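Local coordinates for protein poly(ADP-ribose) glycohydrolase (Thermomonospora curvata, PDB 3SIG) that hydrolyses the ribose-ribose glycosidic bonds of poly(ADP-ribose) to release ADP-ribose, which occupies its binding pocket, at residues T82-S96 with E166-P178. Numbering follows the deposited sequence.
With AR6 ([(2R,3S,4R,5R)-5-(6-aminopurin-9-yl)-3,4-dihydroxy-oxolan-2-yl]methyl [hydroxy-[[(2R,3S,4R,5S)-3,4,5-trihydroxyoxolan-2-yl]methoxy]phosphoryl] hydrogen phosphate), chain B.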
loop_
_atom_site.group_PDB
_atom_site.type_symbol
_atom_site.label_atom_id
_atom_site.label_comp_id
_atom_site.label_asym_id
_atom_site.label_seq_id
_atom_site.Cartn_x
_atom_site.Cartn_y
_atom_site.Cartn_z
ATOM N N THR A 82 -7.519 13.311 -0.951
ATOM C CA THR A 82 -8.652 13.231 -0.047
ATOM C C THR A 82 -9.192 14.636 0.246
ATOM O O THR A 82 -10.406 14.812 0.368
ATOM C CB THR A 82 -8.244 12.528 1.249
ATOM O OG1 THR A 82 -7.903 11.185 0.949
ATOM C CG2 THR A 82 -9.408 12.512 2.237
ATOM N N GLY A 83 -8.344 15.644 0.235
ATOM C CA GLY A 83 -8.795 17.013 0.480
ATOM C C GLY A 83 -9.608 17.566 -0.688
ATOM O O GLY A 83 -10.369 18.545 -0.521
ATOM N N ALA A 84 -9.463 16.972 -1.875
ATOM C CA ALA A 84 -9.984 17.571 -3.114
ATOM C C ALA A 84 -11.334 17.023 -3.545
ATOM O O ALA A 84 -11.988 17.652 -4.366
ATOM C CB ALA A 84 -8.963 17.366 -4.260
ATOM N N ALA A 85 -11.779 15.905 -2.985
ATOM C CA ALA A 85 -13.059 15.306 -3.350
ATOM C C ALA A 85 -13.464 14.287 -2.302
ATOM O O ALA A 85 -12.605 13.773 -1.606
ATOM C CB ALA A 85 -12.960 14.635 -4.711
ATOM N N GLY A 86 -14.736 13.941 -2.228
ATOM C CA GLY A 86 -15.247 13.141 -1.136
ATOM C C GLY A 86 -15.172 11.627 -1.298
ATOM O O GLY A 86 -15.485 10.896 -0.354
ATOM N N ASP A 87 -14.782 11.119 -2.467
ATOM C CA ASP A 87 -14.733 9.672 -2.655
ATOM C C ASP A 87 -13.434 9.151 -2.027
ATOM O O ASP A 87 -12.346 9.707 -2.204
ATOM C CB ASP A 87 -14.855 9.280 -4.145
ATOM C CG ASP A 87 -13.826 9.959 -4.998
ATOM O OD1 ASP A 87 -13.908 11.194 -5.156
ATOM O OD2 ASP A 87 -12.899 9.306 -5.506
ATOM N N GLN A 88 -13.556 8.076 -1.260
ATOM C CA GLN A 88 -12.408 7.502 -0.559
ATOM C C GLN A 88 -11.324 6.968 -1.512
ATOM O O GLN A 88 -11.625 6.194 -2.436
ATOM C CB GLN A 88 -12.896 6.408 0.347
ATOM C CG GLN A 88 -11.864 5.915 1.325
ATOM C CD GLN A 88 -12.444 4.881 2.275
ATOM O OE1 GLN A 88 -12.221 3.685 2.109
ATOM N NE2 GLN A 88 -13.210 5.325 3.247
ATOM N N VAL A 89 -10.095 7.386 -1.285
ATOM C CA VAL A 89 -8.959 7.014 -2.109
ATOM C C VAL A 89 -8.462 5.643 -1.659
ATOM O O VAL A 89 -8.540 5.316 -0.463
ATOM C CB VAL A 89 -7.844 8.070 -1.910
ATOM C CG1 VAL A 89 -6.547 7.705 -2.624
ATOM C CG2 VAL A 89 -8.337 9.439 -2.359
ATOM N N ALA A 90 -7.964 4.832 -2.580
ATOM C CA ALA A 90 -7.292 3.560 -2.235
ATOM C C ALA A 90 -5.813 3.667 -2.501
ATOM O O ALA A 90 -5.378 4.215 -3.515
ATOM C CB ALA A 90 -7.885 2.401 -3.036
ATOM N N CYS A 91 -5.014 3.108 -1.595
ATOM C CA CYS A 91 -3.567 3.107 -1.653
ATOM C C CYS A 91 -2.990 1.715 -1.586
ATOM O O CYS A 91 -3.420 0.914 -0.754
ATOM C CB CYS A 91 -3.038 3.861 -0.418
ATOM S SG CYS A 91 -3.536 5.567 -0.231
ATOM N N LEU A 92 -2.022 1.433 -2.437
ATOM C CA LEU A 92 -1.283 0.179 -2.380
ATOM C C LEU A 92 -0.212 0.225 -1.286
ATOM O O LEU A 92 0.640 1.117 -1.301
ATOM C CB LEU A 92 -0.674 -0.111 -3.769
ATOM C CG LEU A 92 0.232 -1.343 -3.879
ATOM C CD1 LEU A 92 -0.504 -2.613 -3.529
ATOM C CD2 LEU A 92 0.803 -1.423 -5.290
ATOM N N ASN A 93 -0.314 -0.721 -0.355
ATOM C CA ASN A 93 0.697 -1.014 0.644
ATOM C C ASN A 93 1.685 -1.997 0.062
ATOM O O ASN A 93 1.287 -3.078 -0.388
ATOM C CB ASN A 93 -0.013 -1.614 1.868
ATOM C CG ASN A 93 0.949 -2.143 2.919
ATOM O OD1 ASN A 93 2.105 -1.757 2.962
ATOM N ND2 ASN A 93 0.470 -3.067 3.768
ATOM N N PHE A 94 2.969 -1.600 0.037
ATOM C CA PHE A 94 4.030 -2.426 -0.527
ATOM C C PHE A 94 4.399 -3.441 0.559
ATOM O O PHE A 94 5.366 -3.305 1.339
ATOM C CB PHE A 94 5.249 -1.587 -0.908
ATOM C CG PHE A 94 4.963 -0.418 -1.838
ATOM C CD1 PHE A 94 3.819 -0.325 -2.627
ATOM C CD2 PHE A 94 5.928 0.577 -1.989
ATOM C CE1 PHE A 94 3.624 0.745 -3.486
ATOM C CE2 PHE A 94 5.731 1.663 -2.841
ATOM C CZ PHE A 94 4.578 1.752 -3.581
ATOM N N ALA A 95 3.588 -4.487 0.624
ATOM C CA ALA A 95 3.468 -5.299 1.814
ATOM C C ALA A 95 4.556 -6.314 2.000
ATOM O O ALA A 95 5.059 -6.899 1.030
ATOM C CB ALA A 95 2.166 -6.020 1.736
ATOM N N SER A 96 4.845 -6.599 3.268
ATOM C CA SER A 96 5.480 -7.828 3.701
ATOM C C SER A 96 4.473 -8.955 3.550
ATOM O O SER A 96 3.302 -8.850 3.906
ATOM C CB SER A 96 5.860 -7.718 5.160
ATOM O OG SER A 96 6.314 -8.994 5.645
ATOM N N GLU A 166 -6.578 16.853 12.092
ATOM C CA GLU A 166 -7.744 16.235 11.493
ATOM C C GLU A 166 -7.303 14.995 10.720
ATOM O O GLU A 166 -6.677 15.115 9.688
ATOM C CB GLU A 166 -8.411 17.227 10.532
ATOM C CG GLU A 166 -9.597 16.665 9.754
ATOM C CD GLU A 166 -10.810 16.428 10.628
ATOM O OE1 GLU A 166 -11.334 17.411 11.199
ATOM O OE2 GLU A 166 -11.234 15.258 10.747
ATOM N N PRO A 167 -7.626 13.838 11.239
ATOM C CA PRO A 167 -7.326 12.590 10.524
ATOM C C PRO A 167 -8.169 12.452 9.259
ATOM O O PRO A 167 -9.204 13.062 9.118
ATOM C CB PRO A 167 -7.691 11.513 11.536
ATOM C CG PRO A 167 -8.634 12.207 12.506
ATOM C CD PRO A 167 -8.282 13.606 12.535
ATOM N N TYR A 168 -7.703 11.645 8.337
ATOM C CA TYR A 168 -8.451 11.356 7.123
ATOM C C TYR A 168 -8.479 9.865 6.945
ATOM O O TYR A 168 -7.672 9.179 7.523
ATOM C CB TYR A 168 -7.867 12.105 5.905
ATOM C CG TYR A 168 -6.449 11.771 5.543
ATOM C CD1 TYR A 168 -5.390 12.274 6.255
ATOM C CD2 TYR A 168 -6.167 10.900 4.496
ATOM C CE1 TYR A 168 -4.099 11.965 5.949
ATOM C CE2 TYR A 168 -4.886 10.597 4.172
ATOM C CZ TYR A 168 -3.836 11.103 4.892
ATOM O OH TYR A 168 -2.520 10.785 4.544
ATOM N N ARG A 169 -9.389 9.347 6.154
ATOM C CA ARG A 169 -9.511 7.930 5.915
ATOM C C ARG A 169 -9.228 7.539 4.482
ATOM O O ARG A 169 -9.657 8.219 3.558
ATOM C CB ARG A 169 -10.898 7.440 6.295
ATOM C CG ARG A 169 -11.158 7.493 7.807
ATOM C CD ARG A 169 -12.444 6.754 8.230
ATOM N NE ARG A 169 -13.589 7.541 7.823
ATOM C CZ ARG A 169 -14.853 7.164 8.013
ATOM N NH1 ARG A 169 -15.123 6.004 8.591
ATOM N NH2 ARG A 169 -15.852 7.948 7.617
ATOM N N VAL A 170 -8.498 6.442 4.312
ATOM C CA VAL A 170 -8.243 5.839 3.001
ATOM C C VAL A 170 -8.454 4.364 3.085
ATOM O O VAL A 170 -8.353 3.772 4.175
ATOM C CB VAL A 170 -6.796 6.099 2.539
ATOM C CG1 VAL A 170 -6.462 7.600 2.605
ATOM C CG2 VAL A 170 -5.786 5.356 3.386
ATOM N N ALA A 171 -8.650 3.718 1.951
ATOM C CA ALA A 171 -8.605 2.261 1.886
ATOM C C ALA A 171 -7.189 1.843 1.546
ATOM O O ALA A 171 -6.487 2.495 0.751
ATOM C CB ALA A 171 -9.562 1.736 0.856
ATOM N N PHE A 172 -6.770 0.721 2.115
ATOM C CA PHE A 172 -5.500 0.099 1.743
ATOM C C PHE A 172 -5.714 -1.216 1.034
ATOM O O PHE A 172 -6.657 -1.978 1.354
ATOM C CB PHE A 172 -4.573 -0.090 2.941
ATOM C CG PHE A 172 -3.980 1.199 3.465
ATOM C CD1 PHE A 172 -2.950 1.836 2.798
ATOM C CD2 PHE A 172 -4.493 1.810 4.600
ATOM C CE1 PHE A 172 -2.424 3.031 3.270
ATOM C CE2 PHE A 172 -3.945 3.002 5.098
ATOM C CZ PHE A 172 -2.918 3.604 4.422
ATOM N N LEU A 173 -4.807 -1.479 0.097
ATOM C CA LEU A 173 -4.716 -2.740 -0.621
ATOM C C LEU A 173 -3.359 -3.307 -0.282
ATOM O O LEU A 173 -2.346 -2.697 -0.641
ATOM C CB LEU A 173 -4.816 -2.487 -2.125
ATOM C CG LEU A 173 -6.011 -1.626 -2.572
ATOM C CD1 LEU A 173 -5.832 -0.965 -3.900
ATOM C CD2 LEU A 173 -7.218 -2.470 -2.589
ATOM N N THR A 174 -3.351 -4.469 0.385
ATOM C CA THR A 174 -2.121 -5.073 0.882
ATOM C C THR A 174 -1.817 -6.309 0.068
ATOM O O THR A 174 -2.533 -7.309 0.153
ATOM C CB THR A 174 -2.271 -5.366 2.400
ATOM O OG1 THR A 174 -2.238 -4.114 3.082
ATOM C CG2 THR A 174 -1.196 -6.225 2.998
ATOM N N SER A 175 -0.771 -6.202 -0.746
ATOM C CA SER A 175 -0.362 -7.254 -1.654
ATOM C C SER A 175 1.151 -7.196 -1.744
ATOM O O SER A 175 1.695 -6.149 -2.074
ATOM C CB SER A 175 -0.954 -6.968 -3.042
ATOM O OG SER A 175 -0.402 -7.797 -4.065
ATOM N N PRO A 176 1.857 -8.310 -1.451
ATOM C CA PRO A 176 3.320 -8.263 -1.541
ATOM C C PRO A 176 3.791 -8.497 -2.957
ATOM O O PRO A 176 3.360 -9.426 -3.638
ATOM C CB PRO A 176 3.745 -9.446 -0.663
ATOM C CG PRO A 176 2.629 -10.429 -0.848
ATOM C CD PRO A 176 1.371 -9.622 -1.009
ATOM N N ALA A 177 4.689 -7.648 -3.423
ATOM C CA ALA A 177 5.366 -7.897 -4.692
ATOM C C ALA A 177 6.250 -9.127 -4.492
ATOM O O ALA A 177 6.679 -9.422 -3.370
ATOM C CB ALA A 177 6.213 -6.697 -5.109
ATOM N N PRO A 178 6.578 -9.838 -5.579
ATOM C CA PRO A 178 7.549 -10.928 -5.441
ATOM C C PRO A 178 8.866 -10.384 -4.901
ATOM O O PRO A 178 9.302 -9.283 -5.247
ATOM C CB PRO A 178 7.685 -11.451 -6.862
ATOM C CG PRO A 178 7.232 -10.346 -7.743
ATOM C CD PRO A 178 6.144 -9.651 -6.974
HETATM N N1 AR6 B . 6.032 6.608 -0.331
HETATM C C2 AR6 B . 6.231 6.414 -1.631
HETATM N N3 AR6 B . 7.275 5.735 -2.187
HETATM C C4 AR6 B . 8.132 5.223 -1.274
HETATM C C5 AR6 B . 7.958 5.398 0.144
HETATM C C6 AR6 B . 6.858 6.109 0.546
HETATM N N6 AR6 B . 6.645 6.335 1.907
HETATM N N7 AR6 B . 9.050 4.695 0.766
HETATM C C8 AR6 B . 9.776 4.218 -0.189
HETATM N N9 AR6 B . 9.307 4.486 -1.441
HETATM P PA AR6 B . 9.672 -0.439 -0.372
HETATM P PB AR6 B . 9.111 -3.154 -1.464
HETATM C "C1'" AR6 B . 9.787 4.120 -2.771
HETATM O O1A AR6 B . 11.123 -0.764 -0.386
HETATM O O1B AR6 B . 7.783 -3.641 -2.008
HETATM C C1D AR6 B . 8.965 -3.439 3.887
HETATM O O1D AR6 B . 9.808 -3.773 4.954
HETATM C "C2'" AR6 B . 11.278 3.869 -2.841
HETATM O "O2'" AR6 B . 11.774 4.290 -4.081
HETATM O O2A AR6 B . 9.058 0.002 0.932
HETATM O O2B AR6 B . 10.294 -3.160 -2.373
HETATM C C2D AR6 B . 7.840 -4.399 3.889
HETATM O O2D AR6 B . 7.211 -4.635 5.101
HETATM C "C3'" AR6 B . 11.350 2.389 -2.740
HETATM O "O3'" AR6 B . 12.460 1.862 -3.389
HETATM O O3A AR6 B . 8.851 -1.655 -0.984
HETATM C C3D AR6 B . 8.268 -5.486 2.999
HETATM O O3D AR6 B . 8.935 -6.382 3.849
HETATM C "C4'" AR6 B . 10.076 1.900 -3.367
HETATM O "O4'" AR6 B . 9.159 2.967 -3.271
HETATM C C4D AR6 B . 9.176 -4.790 2.048
HETATM O O4D AR6 B . 9.666 -3.614 2.674
HETATM C "C5'" AR6 B . 9.488 0.628 -2.770
HETATM O "O5'" AR6 B . 9.307 0.772 -1.370
HETATM C C5D AR6 B . 8.518 -4.443 0.713
HETATM O O5D AR6 B . 9.516 -3.932 -0.151
HETATM O O HOH W 1 -9.685 9.064 1.004
HETATM O O HOH W 2 5.616 -5.436 -1.685
#
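N93 and T174 sit next to each other on paired strands, their side chains lying side by side and pointing the same way. Along N93, CB rests 3.6 Å from T174 OG1; CG, anti to the backbone N (chi1 172°), keeps the amide beside the threonine; and at the tip ND2 donates a nearly straight hydrogen bond to T174 OG1, 3.0 Å long, with the oxygen close to the amide plane. The other branch of the threonine, CG2, packs on A95 CB at 3.6 Å. With a valine in place of T174, N93 ND2 would probably lose this acceptor, weakening the hold on the amide.

The backbones of the two strands pair in parallel register: A171 N to V89 O, C91 N to A171 O, L173 N to C91 O, and N93 N to L173 O at 2.8 Å. On the same face as N93, C91 CB touches the F172 ring at CD1 and CE1, both 3.8 Å away, while its SG stands oblique to that ring. On the face of A90, the methyl of that residue meets L173 CD1 at 4.0 Å. A water closes the far end, donating to T82 OG1 and R169 O and accepting from V89 N; T82 OG1 also hydrogen-bonds to A78 O, one helix turn back.

At the C-terminal ends of the strands, a second water bridges A95 O and A177 N and donates to ADP-ribose O1B, while F94 brings a ring edge to O5'. Neighbouring parallel strands at the centre of a mixed sheet, their C-terminal ends leading into the ADP-ribose pocket, are characteristic of the macrodomain fold.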